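Local coordinates for putative uncharacterized protein (PDB 4HR1) that is of unknown function but, in a virus that infects Pyrococcus abyssi, forms a helical bundle of a bromodomain-like family, at residues A[90-93]-A[94-98]; A[100-103]-A[104-107]; A[18-21]-A[22-26]; A[30-33]-A[34-38]. All coordinates share one frame; numbering follows the deposited sequence.

Interaction 1 (A[90-93]-A[94-98]); sequences EQII and VEMLR
Ile93 and Leu97 lie side by side on one face of helix 72-98 and point the same way. CG2 of Ile93 comes 3.9 Å from CD1 of Leu97. Torsion explains the pairing: CG of Leu97 stands beside its own N and opposite its carbonyl carbon (chi1 -70°), which turns the leucine back toward the preceding turn. Both residues also touch Thr108. On another face Ile92 and Met96 meet at a slant. The terminal CE of Met96 stops 4.1 Å from CG2 of Ile92. This pair faces inward: Ile92 packs on Ala19 and Ile20 of helix 5-30, while Met96 reaches Ile111 and Leu115 of helix 109-119. Glu90 and Val94 form a third pair, at the surface, with OE2 of Glu90 3.7 Å from CG2 of Val94.

Beneath the side chains run regular i to i+4 backbone bonds, such as Met96 N to Ile92 O at 2.8 Å. Glu95 is buried and forms a salt bridge with Arg98, in which NE and NH2 both meet OE1. NH2 of Arg98 approaches OE1 of Glu95 at 2.8 Å, nearly in line with the C-O bond, and NE at 3.1 Å from above the carboxylate plane. The side-on grip keeps OE1 in the guanidinium plane. The arginine probably offsets the charge of a carboxylate that is buried against Leu23, Met27 and Gln39.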
ATOM      1  N   GLU A  90      -0.539  -4.859  15.936  1.00 37.75           N
ATOM      2  CA  GLU A  90      -0.175  -5.592  17.146  1.00 38.66           C
ATOM      3  C   GLU A  90       0.240  -7.013  16.797  1.00 43.38           C
ATOM      4  O   GLU A  90       1.305  -7.459  17.216  1.00 42.24           O
ATOM      5  CB  GLU A  90      -1.370  -5.585  18.128  1.00 40.53           C
ATOM      6  CG  GLU A  90      -1.028  -5.812  19.591  1.00 49.65           C
ATOM      7  CD  GLU A  90      -1.108  -7.231  20.123  1.00 78.23           C
ATOM      8  OE1 GLU A  90      -1.024  -7.392  21.362  1.00 83.54           O
ATOM      9  OE2 GLU A  90      -1.252  -8.180  19.319  1.00 80.55           O
ATOM     10  N   GLN A  91      -0.578  -7.708  15.984  1.00 42.33           N
ATOM     11  CA  GLN A  91      -0.304  -9.084  15.562  1.00 42.65           C
ATOM     12  C   GLN A  91       0.922  -9.180  14.641  1.00 47.25           C
ATOM     13  O   GLN A  91       1.603 -10.213  14.639  1.00 47.68           O
ATOM     14  CB  GLN A  91      -1.535  -9.724  14.916  1.00 44.34           C
ATOM     15  CG  GLN A  91      -2.755  -9.880  15.820  1.00 64.13           C
ATOM     16  CD  GLN A  91      -3.847 -10.648  15.111  1.00 92.30           C
ATOM     17  OE1 GLN A  91      -4.047 -11.850  15.339  1.00 92.69           O
ATOM     18  NE2 GLN A  91      -4.556  -9.989  14.202  1.00 80.00           N
ATOM     19  N   ILE A  92       1.217  -8.107  13.879  1.00 43.54           N
ATOM     20  CA  ILE A  92       2.400  -8.023  13.011  1.00 43.35           C
ATOM     21  C   ILE A  92       3.683  -8.004  13.882  1.00 46.12           C
ATOM     22  O   ILE A  92       4.591  -8.820  13.646  1.00 45.03           O
ATOM     23  CB  ILE A  92       2.311  -6.795  12.038  1.00 46.86           C
ATOM     24  CG1 ILE A  92       1.252  -6.979  10.896  1.00 47.59           C
ATOM     25  CG2 ILE A  92       3.681  -6.357  11.495  1.00 48.45           C
ATOM     26  CD1 ILE A  92       1.319  -8.271  10.082  1.00 55.21           C
ATOM     27  N   ILE A  93       3.739  -7.067  14.883  1.00 40.82           N
ATOM     28  CA  ILE A  93       4.866  -6.859  15.798  1.00 40.18           C
ATOM     29  C   ILE A  93       5.107  -8.138  16.597  1.00 46.46           C
ATOM     30  O   ILE A  93       6.244  -8.615  16.694  1.00 46.27           O
ATOM     31  CB  ILE A  93       4.655  -5.591  16.677  1.00 42.42           C
ATOM     32  CG1 ILE A  93       4.534  -4.323  15.801  1.00 42.09           C
ATOM     33  CG2 ILE A  93       5.776  -5.437  17.714  1.00 42.39           C
ATOM     34  CD1 ILE A  93       3.720  -3.211  16.366  1.00 47.99           C
ATOM     35  N   VAL A  94       4.014  -8.740  17.081  1.00 44.06           N
ATOM     36  CA  VAL A  94       4.037 -10.011  17.800  1.00 44.41           C
ATOM     37  C   VAL A  94       4.648 -11.115  16.915  1.00 48.00           C
ATOM     38  O   VAL A  94       5.466 -11.892  17.402  1.00 48.65           O
ATOM     39  CB  VAL A  94       2.612 -10.350  18.326  1.00 48.62           C
ATOM     40  CG1 VAL A  94       2.496 -11.806  18.774  1.00 48.25           C
ATOM     41  CG2 VAL A  94       2.224  -9.408  19.467  1.00 48.52           C
ATOM     42  N   GLU A  95       4.274 -11.157  15.617  1.00 44.16           N
ATOM     43  CA  GLU A  95       4.795 -12.123  14.648  1.00 44.06           C
ATOM     44  C   GLU A  95       6.276 -11.914  14.415  1.00 46.54           C
ATOM     45  O   GLU A  95       7.031 -12.891  14.461  1.00 45.37           O
ATOM     46  CB  GLU A  95       4.010 -12.092  13.317  1.00 45.64           C
ATOM     47  CG  GLU A  95       4.456 -13.124  12.283  1.00 54.58           C
ATOM     48  CD  GLU A  95       4.260 -14.593  12.623  1.00 76.58           C
ATOM     49  OE1 GLU A  95       3.610 -14.894  13.652  1.00 56.88           O
ATOM     50  OE2 GLU A  95       4.741 -15.449  11.842  1.00 75.33           O
ATOM     51  N   MET A  96       6.690 -10.642  14.176  1.00 43.21           N
ATOM     52  CA  MET A  96       8.090 -10.246  13.980  1.00 42.46           C
ATOM     53  C   MET A  96       8.914 -10.827  15.142  1.00 53.03           C
ATOM     54  O   MET A  96       9.813 -11.631  14.904  1.00 53.82           O
ATOM     55  CB  MET A  96       8.235  -8.705  13.949  1.00 42.95           C
ATOM     56  CG  MET A  96       7.851  -8.062  12.647  1.00 43.17           C
ATOM     57  SD  MET A  96       7.886  -6.268  12.808  1.00 43.82           S
ATOM     58  CE  MET A  96       7.720  -5.835  11.183  1.00 40.00           C
ATOM     59  N   LEU A  97       8.520 -10.512  16.392  1.00 53.16           N
ATOM     60  CA  LEU A  97       9.177 -10.979  17.618  1.00 54.29           C
ATOM     61  C   LEU A  97       9.247 -12.489  17.779  1.00 60.66           C
ATOM     62  O   LEU A  97      10.258 -13.000  18.249  1.00 60.46           O
ATOM     63  CB  LEU A  97       8.547 -10.321  18.848  1.00 54.13           C
ATOM     64  CG  LEU A  97       8.847  -8.837  18.965  1.00 58.83           C
ATOM     65  CD1 LEU A  97       7.786  -8.126  19.764  1.00 59.41           C
ATOM     66  CD2 LEU A  97      10.261  -8.588  19.494  1.00 60.36           C
ATOM     67  N   ARG A  98       8.190 -13.192  17.364  1.00 60.22           N
ATOM     68  CA  ARG A  98       8.060 -14.649  17.416  1.00 61.39           C
ATOM     69  C   ARG A  98       8.990 -15.355  16.428  1.00 67.07           C
ATOM     70  O   ARG A  98       9.418 -16.481  16.692  1.00 67.59           O
ATOM     71  CB  ARG A  98       6.610 -15.046  17.102  1.00 63.74           C
ATOM     72  CG  ARG A  98       6.109 -16.257  17.888  1.00 79.33           C
ATOM     73  CD  ARG A  98       5.062 -17.100  17.150  1.00 92.31           C
ATOM     74  NE  ARG A  98       4.095 -16.324  16.357  1.00100.27           N
ATOM     75  CZ  ARG A  98       2.986 -15.763  16.835  1.00110.44           C
ATOM     76  NH1 ARG A  98       2.693 -15.845  18.128  1.00 95.00           N
ATOM     77  NH2 ARG A  98       2.171 -15.097  16.027  1.00 93.94           N
TER

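Interaction 2 (A[100-103]-A[104-107]); sequences GLAQ and GQMG
Ala102 and Gln105 meet in the irregular loop that joins helix 72-98 to helix 109-119. The loop starts with a Schellman motif. Gly100 is the first residue to leave the helix, and its positive phi (99°) suits glycine. Further on, Met106 is the centre of an inverse gamma turn.

The main side-chain contact is van der Waals packing. Gln105 points toward the 100-103 segment, and its extended chain runs past the methyl of Ala102. CB of Gln105 is 3.8 Å from CB of Ala102, and CD of Gln105 returns to 3.6 Å from the same methyl. A trans first torsion (chi1 -173°) keeps the chain beside Ala102 along its length. Ile111 of helix 109-119 touches both residues, so the loop is packed against the start of the next helix. Leu101 turns to the bundle instead, where it meets Phe22 and Tyr26 of helix 5-30.

Direct polar contact is slight. Gln105 N gives a weak hydrogen bond to Gln103 O at 3.4 Å. It spans the turn at Gly104.

A water also joins the two segments. It links two backbone acceptors, one from each side of the contact, which could not bond to each other directly. The water lies within hydrogen-bonding distance of both, 2.8 Å from Ala102 O and 2.7 Å from Gln105 O.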
ATOM      1  N   GLY A 100      12.026 -14.402  15.380  1.00 67.33           N
ATOM      2  CA  GLY A 100      13.437 -14.135  15.643  1.00 67.26           C
ATOM      3  C   GLY A 100      13.914 -12.766  15.214  1.00 71.09           C
ATOM      4  O   GLY A 100      15.089 -12.436  15.396  1.00 70.63           O
ATOM      5  N   LEU A 101      13.009 -11.970  14.626  1.00 68.36           N
ATOM      6  CA  LEU A 101      13.254 -10.599  14.180  1.00 69.15           C
ATOM      7  C   LEU A 101      13.423  -9.744  15.445  1.00 76.69           C
ATOM      8  O   LEU A 101      12.729  -9.982  16.446  1.00 76.65           O
ATOM      9  CB  LEU A 101      12.032 -10.126  13.362  1.00 69.07           C
ATOM     10  CG  LEU A 101      12.160  -9.178  12.155  1.00 73.31           C
ATOM     11  CD1 LEU A 101      13.570  -9.079  11.602  1.00 73.19           C
ATOM     12  CD2 LEU A 101      11.179  -9.571  11.075  1.00 75.25           C
ATOM     13  N   ALA A 102      14.382  -8.793  15.415  1.00 75.29           N
ATOM     14  CA  ALA A 102      14.726  -7.896  16.527  1.00 76.04           C
ATOM     15  C   ALA A 102      15.197  -8.668  17.789  1.00 83.02           C
ATOM     16  O   ALA A 102      14.676  -8.469  18.895  1.00 82.59           O
ATOM     17  CB  ALA A 102      13.561  -6.966  16.839  1.00 76.62           C
ATOM     18  N   GLN A 103      16.195  -9.559  17.599  1.00 81.51           N
ATOM     19  CA  GLN A 103      16.764 -10.413  18.645  1.00 81.98           C
ATOM     20  C   GLN A 103      17.524  -9.584  19.671  1.00 86.63           C
ATOM     21  O   GLN A 103      17.109  -9.517  20.833  1.00 86.31           O
ATOM     22  CB  GLN A 103      17.658 -11.503  18.028  1.00 83.46           C
ATOM     23  CG  GLN A 103      17.697 -12.789  18.835  1.00104.81           C
ATOM     24  CD  GLN A 103      16.455 -13.614  18.627  1.00133.85           C
ATOM     25  OE1 GLN A 103      16.237 -14.192  17.555  1.00131.90           O
ATOM     26  NE2 GLN A 103      15.611 -13.683  19.648  1.00129.09           N
ATOM     27  N   GLY A 104      18.611  -8.954  19.221  1.00 83.37           N
ATOM     28  CA  GLY A 104      19.441  -8.063  20.021  1.00 82.83           C
ATOM     29  C   GLY A 104      19.070  -6.632  19.695  1.00 85.35           C
ATOM     30  O   GLY A 104      19.888  -5.872  19.164  1.00 85.00           O
ATOM     31  N   GLN A 105      17.800  -6.287  19.967  1.00 80.24           N
ATOM     32  CA  GLN A 105      17.188  -4.985  19.699  1.00 79.04           C
ATOM     33  C   GLN A 105      16.157  -4.714  20.804  1.00 79.98           C
ATOM     34  O   GLN A 105      15.493  -5.656  21.260  1.00 79.05           O
ATOM     35  CB  GLN A 105      16.506  -5.031  18.305  1.00 80.42           C
ATOM     36  CG  GLN A 105      15.936  -3.706  17.761  1.00 91.04           C
ATOM     37  CD  GLN A 105      15.283  -3.847  16.387  1.00 95.33           C
ATOM     38  OE1 GLN A 105      15.847  -4.411  15.433  1.00 93.03           O
ATOM     39  NE2 GLN A 105      14.090  -3.303  16.240  1.00 67.59           N
ATOM     40  N   MET A 106      16.039  -3.428  21.234  1.00 74.46           N
ATOM     41  CA  MET A 106      15.081  -2.948  22.238  1.00 73.42           C
ATOM     42  C   MET A 106      13.668  -3.017  21.595  1.00 73.25           C
ATOM     43  O   MET A 106      13.217  -2.070  20.929  1.00 72.11           O
ATOM     44  CB  MET A 106      15.440  -1.507  22.672  1.00 76.31           C
ATOM     45  CG  MET A 106      15.146  -1.220  24.139  1.00 80.99           C
ATOM     46  SD  MET A 106      14.492   0.443  24.482  1.00 86.17           S
ATOM     47  CE  MET A 106      15.935   1.478  24.104  1.00 82.85           C
ATOM     48  N   GLY A 107      13.032  -4.178  21.746  1.00 66.77           N
ATOM     49  CA  GLY A 107      11.739  -4.470  21.143  1.00 65.36           C
ATOM     50  C   GLY A 107      11.837  -4.466  19.633  1.00 65.76           C
ATOM     51  O   GLY A 107      12.721  -5.111  19.080  1.00 66.49           O
TER
HETATM   52  O   HOH W   1      13.602  -7.593  21.272  1.00 72.04           O

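Interaction 3 (A[18-21]-A[22-26]); sequences TAIA and FLKGY
Phe22 N donates to Thr18 O at 2.9 Å, the shortest of the four hydrogen bonds that join 18-21 to 22-26. The motif is a plain alpha-helical turn in helix 5-30, one of the long helices of the bundle. Three more i to i+4 bonds continue it. Lys24 N meets Ile20 O at 3.0 Å, with an N-H...O angle of 167°. Gly25 N reaches Ala21 O, and Leu23 N reaches Ala19 O.

The side chains leave the turn on different faces. The ring of Phe22 swings away from 18-21. Only its CB stays near that segment, 3.4 Å from Thr18 O and close to Ala19 O as well. The ring meets Met96, Leu101 and Ile111, and makes edge-to-face contacts with aromatic side chains of a neighbouring subunit. Leu23 faces helix 72-98 and helix 34-63, with Glu95 and Val40 as neighbours. Its CD1 also lies back over the preceding turn, 3.5 Å from Ala19 O. This turn therefore serves both the interior of the bundle and the contact between subunits.

Two hydroxyls bond outside the turn. That of Thr18 bonds to Ser14 O, one turn earlier. Tyr26 OH bonds to Val99 O, just beyond helix 72-98.

Lys24 makes a packing contact, crossing Ile20 at a slant. Its chain bends three times and brings NZ to 4.1 Å from CG2 of Ile20.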
ATOM      1  N   THR A  18       3.763  -2.628   4.000  1.00 39.76           N
ATOM      2  CA  THR A  18       5.225  -2.531   4.048  1.00 39.54           C
ATOM      3  C   THR A  18       5.783  -3.473   5.124  1.00 45.40           C
ATOM      4  O   THR A  18       6.824  -4.108   4.901  1.00 46.09           O
ATOM      5  CB  THR A  18       5.665  -1.080   4.257  1.00 46.73           C
ATOM      6  OG1 THR A  18       4.868  -0.178   3.466  1.00 36.20           O
ATOM      7  CG2 THR A  18       7.153  -0.876   3.984  1.00 47.22           C
ATOM      8  N   ALA A  19       5.056  -3.607   6.259  1.00 41.54           N
ATOM      9  CA  ALA A  19       5.412  -4.495   7.370  1.00 41.12           C
ATOM     10  C   ALA A  19       5.318  -5.949   6.960  1.00 44.82           C
ATOM     11  O   ALA A  19       6.128  -6.761   7.400  1.00 44.85           O
ATOM     12  CB  ALA A  19       4.509  -4.227   8.567  1.00 41.79           C
ATOM     13  N   ILE A  20       4.330  -6.286   6.108  1.00 42.39           N
ATOM     14  CA  ILE A  20       4.146  -7.643   5.576  1.00 42.29           C
ATOM     15  C   ILE A  20       5.265  -7.941   4.559  1.00 44.19           C
ATOM     16  O   ILE A  20       5.860  -9.013   4.620  1.00 44.05           O
ATOM     17  CB  ILE A  20       2.688  -7.862   5.037  1.00 46.12           C
ATOM     18  CG1 ILE A  20       1.719  -8.075   6.227  1.00 46.31           C
ATOM     19  CG2 ILE A  20       2.580  -9.056   4.025  1.00 47.10           C
ATOM     20  CD1 ILE A  20       0.367  -7.667   5.973  1.00 51.14           C
ATOM     21  N   ALA A  21       5.589  -6.976   3.681  1.00 40.50           N
ATOM     22  CA  ALA A  21       6.693  -7.087   2.709  1.00 41.34           C
ATOM     23  C   ALA A  21       7.996  -7.376   3.459  1.00 47.76           C
ATOM     24  O   ALA A  21       8.724  -8.298   3.078  1.00 47.47           O
ATOM     25  CB  ALA A  21       6.833  -5.789   1.904  1.00 41.88           C
ATOM     26  N   PHE A  22       8.235  -6.633   4.576  1.00 45.66           N
ATOM     27  CA  PHE A  22       9.407  -6.767   5.448  1.00 46.02           C
ATOM     28  C   PHE A  22       9.521  -8.179   6.010  1.00 52.80           C
ATOM     29  O   PHE A  22      10.584  -8.792   5.876  1.00 52.70           O
ATOM     30  CB  PHE A  22       9.345  -5.725   6.577  1.00 47.53           C
ATOM     31  CG  PHE A  22      10.564  -5.638   7.463  1.00 48.31           C
ATOM     32  CD1 PHE A  22      10.701  -6.468   8.569  1.00 50.61           C
ATOM     33  CD2 PHE A  22      11.545  -4.686   7.229  1.00 49.99           C
ATOM     34  CE1 PHE A  22      11.816  -6.369   9.404  1.00 51.61           C
ATOM     35  CE2 PHE A  22      12.648  -4.576   8.077  1.00 52.56           C
ATOM     36  CZ  PHE A  22      12.774  -5.413   9.162  1.00 50.19           C
ATOM     37  N   LEU A  23       8.422  -8.701   6.615  1.00 50.89           N
ATOM     38  CA  LEU A  23       8.344 -10.050   7.200  1.00 51.21           C
ATOM     39  C   LEU A  23       8.618 -11.145   6.178  1.00 58.06           C
ATOM     40  O   LEU A  23       9.354 -12.086   6.483  1.00 57.15           O
ATOM     41  CB  LEU A  23       6.963 -10.286   7.809  1.00 50.98           C
ATOM     42  CG  LEU A  23       6.832 -10.055   9.280  1.00 55.24           C
ATOM     43  CD1 LEU A  23       5.495  -9.439   9.586  1.00 55.99           C
ATOM     44  CD2 LEU A  23       7.023 -11.349  10.053  1.00 57.07           C
ATOM     45  N   LYS A  24       7.991 -11.029   4.977  1.00 57.30           N
ATOM     46  CA  LYS A  24       8.122 -11.938   3.832  1.00 58.08           C
ATOM     47  C   LYS A  24       9.606 -12.074   3.458  1.00 64.09           C
ATOM     48  O   LYS A  24      10.127 -13.196   3.394  1.00 64.26           O
ATOM     49  CB  LYS A  24       7.322 -11.388   2.638  1.00 60.99           C
ATOM     50  CG  LYS A  24       6.413 -12.412   1.961  1.00 78.26           C
ATOM     51  CD  LYS A  24       4.935 -12.090   2.158  1.00 85.94           C
ATOM     52  CE  LYS A  24       4.231 -11.682   0.883  1.00 94.19           C
ATOM     53  NZ  LYS A  24       4.424 -10.240   0.572  1.00102.78           N
ATOM     54  N   GLY A  25      10.270 -10.920   3.307  1.00 61.07           N
ATOM     55  CA  GLY A  25      11.686 -10.795   2.985  1.00 61.28           C
ATOM     56  C   GLY A  25      12.612 -11.378   4.027  1.00 67.11           C
ATOM     57  O   GLY A  25      13.574 -12.070   3.673  1.00 66.81           O
ATOM     58  N   TYR A  26      12.319 -11.121   5.322  1.00 64.62           N
ATOM     59  CA  TYR A  26      13.100 -11.661   6.438  1.00 64.60           C
ATOM     60  C   TYR A  26      13.042 -13.187   6.404  1.00 71.44           C
ATOM     61  O   TYR A  26      14.061 -13.846   6.617  1.00 71.30           O
ATOM     62  CB  TYR A  26      12.586 -11.124   7.799  1.00 64.53           C
ATOM     63  CG  TYR A  26      13.144 -11.865   8.997  1.00 64.83           C
ATOM     64  CD1 TYR A  26      14.458 -11.673   9.411  1.00 66.42           C
ATOM     65  CD2 TYR A  26      12.374 -12.798   9.685  1.00 65.55           C
ATOM     66  CE1 TYR A  26      14.978 -12.353  10.512  1.00 66.39           C
ATOM     67  CE2 TYR A  26      12.891 -13.501  10.775  1.00 66.38           C
ATOM     68  CZ  TYR A  26      14.193 -13.271  11.188  1.00 72.73           C
ATOM     69  OH  TYR A  26      14.712 -13.946  12.265  1.00 72.73           O
TER

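Interaction 4 (A[30-33]-A[34-38]); sequences TGAT and KKELE
Glu36 reaches back over the N-terminus of helix 34-63 to Thr33, the N-cap residue. Its CB lies 3.4 Å from Thr33 O. The first torsion (chi1 -72°) swings CG to the N side of the residue and sends the chain back toward the cap. There CG passes 3.3 Å from Thr33 OG1. CD follows at 3.6 Å from the same oxygen. At the tip, OE1 accepts from Thr33 N at 2.9 Å, with an N-H...O angle of 153°. The N-H meets the anti side of the carboxylate, 23° out of its plane. OE1 also comes 3.3 Å from CB of Ala32.

Thr33 answers from its own side. OG1 accepts a weak bond from Glu36 N at 3.3 Å. The two reciprocal bonds make a capping box. The first full turn is closed by Leu37 N, which bonds to Thr33 O at 3.2 Å. Leu37 also folds its CD1 methyl over the carbonyl oxygens of Ala32 and Thr33. Met27 of helix 5-30 touches both Ala32 and Glu36, so the cap stays close to the preceding helix.

The box binds one backbone N-H at the cap and one in the first turn. A carboxylate here would probably also be favoured by the positive end of the helix dipole. The two side chains thus serve N-H groups at a helix start, where no earlier turn of the helix offers carbonyls.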
ATOM      1  N   THR A  30      15.955 -16.057   5.726  1.00 82.66           N
ATOM      2  CA  THR A  30      16.265 -16.908   6.879  1.00 83.07           C
ATOM      3  C   THR A  30      15.588 -18.303   6.864  1.00 89.12           C
ATOM      4  O   THR A  30      15.901 -19.144   7.713  1.00 88.40           O
ATOM      5  CB  THR A  30      16.113 -16.111   8.192  1.00 90.77           C
ATOM      6  OG1 THR A  30      16.388 -14.730   7.943  1.00 89.39           O
ATOM      7  CG2 THR A  30      17.042 -16.607   9.289  1.00 90.34           C
ATOM      8  N   GLY A  31      14.701 -18.539   5.894  1.00 87.28           N
ATOM      9  CA  GLY A  31      13.998 -19.810   5.730  1.00 88.03           C
ATOM     10  C   GLY A  31      13.081 -20.182   6.882  1.00 93.97           C
ATOM     11  O   GLY A  31      13.361 -21.138   7.618  1.00 94.07           O
ATOM     12  N   ALA A  32      11.971 -19.432   7.035  1.00 90.65           N
ATOM     13  CA  ALA A  32      10.975 -19.642   8.092  1.00 90.37           C
ATOM     14  C   ALA A  32      10.121 -20.886   7.872  1.00 92.82           C
ATOM     15  O   ALA A  32       9.960 -21.327   6.733  1.00 92.13           O
ATOM     16  CB  ALA A  32      10.083 -18.423   8.214  1.00 91.20           C
ATOM     17  N   THR A  33       9.548 -21.425   8.975  1.00 88.67           N
ATOM     18  CA  THR A  33       8.695 -22.622   8.989  1.00 88.10           C
ATOM     19  C   THR A  33       7.418 -22.419   8.160  1.00 91.72           C
ATOM     20  O   THR A  33       6.987 -21.278   7.972  1.00 91.28           O
ATOM     21  CB  THR A  33       8.404 -23.111  10.436  1.00 95.59           C
ATOM     22  OG1 THR A  33       7.298 -22.408  11.011  1.00 95.68           O
ATOM     23  CG2 THR A  33       9.627 -23.072  11.360  1.00 92.75           C
ATOM     24  N   LYS A  34       6.828 -23.528   7.658  1.00 88.04           N
ATOM     25  CA  LYS A  34       5.597 -23.524   6.848  1.00 87.52           C
ATOM     26  C   LYS A  34       4.429 -22.826   7.567  1.00 89.75           C
ATOM     27  O   LYS A  34       3.651 -22.109   6.927  1.00 89.11           O
ATOM     28  CB  LYS A  34       5.212 -24.953   6.426  1.00 90.17           C
ATOM     29  CG  LYS A  34       5.588 -25.279   4.981  1.00102.32           C
ATOM     30  CD  LYS A  34       5.373 -26.754   4.648  1.00108.81           C
ATOM     31  CE  LYS A  34       6.668 -27.529   4.540  1.00114.35           C
ATOM     32  NZ  LYS A  34       7.344 -27.316   3.230  1.00119.82           N
ATOM     33  N   LYS A  35       4.351 -23.008   8.903  1.00 85.16           N
ATOM     34  CA  LYS A  35       3.350 -22.398   9.784  1.00 84.39           C
ATOM     35  C   LYS A  35       3.555 -20.886   9.808  1.00 86.79           C
ATOM     36  O   LYS A  35       2.583 -20.141   9.692  1.00 86.91           O
ATOM     37  CB  LYS A  35       3.451 -22.962  11.219  1.00 86.81           C
ATOM     38  CG  LYS A  35       3.174 -24.458  11.330  1.00106.24           C
ATOM     39  CD  LYS A  35       4.330 -25.240  11.983  1.00119.67           C
ATOM     40  CE  LYS A  35       5.596 -25.363  11.147  1.00129.84           C
ATOM     41  NZ  LYS A  35       5.381 -26.086   9.861  1.00137.62           N
ATOM     42  N   GLU A  36       4.827 -20.442   9.924  1.00 81.35           N
ATOM     43  CA  GLU A  36       5.209 -19.030   9.966  1.00 79.96           C
ATOM     44  C   GLU A  36       4.786 -18.258   8.704  1.00 79.83           C
ATOM     45  O   GLU A  36       4.208 -17.177   8.819  1.00 79.07           O
ATOM     46  CB  GLU A  36       6.707 -18.869  10.295  1.00 81.45           C
ATOM     47  CG  GLU A  36       7.062 -19.190  11.744  1.00 91.54           C
ATOM     48  CD  GLU A  36       8.539 -19.200  12.104  1.00112.43           C
ATOM     49  OE1 GLU A  36       9.373 -19.547  11.236  1.00 99.18           O
ATOM     50  OE2 GLU A  36       8.862 -18.896  13.275  1.00109.99           O
ATOM     51  N   LEU A  37       5.000 -18.847   7.519  1.00 74.11           N
ATOM     52  CA  LEU A  37       4.617 -18.245   6.235  1.00 73.26           C
ATOM     53  C   LEU A  37       3.089 -18.222   6.041  1.00 74.14           C
ATOM     54  O   LEU A  37       2.565 -17.342   5.341  1.00 72.84           O
ATOM     55  CB  LEU A  37       5.296 -18.979   5.073  1.00 73.66           C
ATOM     56  CG  LEU A  37       6.822 -18.889   5.026  1.00 78.73           C
ATOM     57  CD1 LEU A  37       7.435 -20.252   4.756  1.00 79.25           C
ATOM     58  CD2 LEU A  37       7.284 -17.849   4.009  1.00 80.58           C
ATOM     59  N   GLU A  38       2.386 -19.195   6.668  1.00 68.68           N
ATOM     60  CA  GLU A  38       0.930 -19.316   6.654  1.00 67.33           C
ATOM     61  C   GLU A  38       0.350 -18.158   7.465  1.00 66.05           C
ATOM     62  O   GLU A  38      -0.467 -17.415   6.926  1.00 64.71           O
ATOM     63  CB  GLU A  38       0.495 -20.672   7.248  1.00 69.18           C
ATOM     64  CG  GLU A  38      -0.893 -21.143   6.835  1.00 82.59           C
ATOM     65  CD  GLU A  38      -0.905 -22.408   5.998  1.00111.62           C
ATOM     66  OE1 GLU A  38      -0.506 -23.477   6.519  1.00104.40           O
ATOM     67  OE2 GLU A  38      -1.315 -22.332   4.818  1.00113.81           O
TER

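How the interactions relate
Interactions 1 and 3 are the inner pair, on neighbouring helices with centres 11 Å apart. Ile92 CG2 packs 3.7 Å from Ala19 CB, and Met96 CE 4.0 Å from Phe22 CD1. Interaction 2 follows interaction 1 along the chain, also with centres 11 Å apart, and a probable hydrogen bond from Leu101 N to Met96 O (3.2 Å) joins them. It returns to interaction 3 through Leu101 CD2, 3.7 Å from Phe22 CE1. Interaction 4 begins the helix after that of interaction 3 and approaches interaction 1 near Glu95. Interactions 2 and 4 do not touch; their nearest atoms are about 6 Å apart. No active site or ligand is identified, so the contacts relate through the bundle alone.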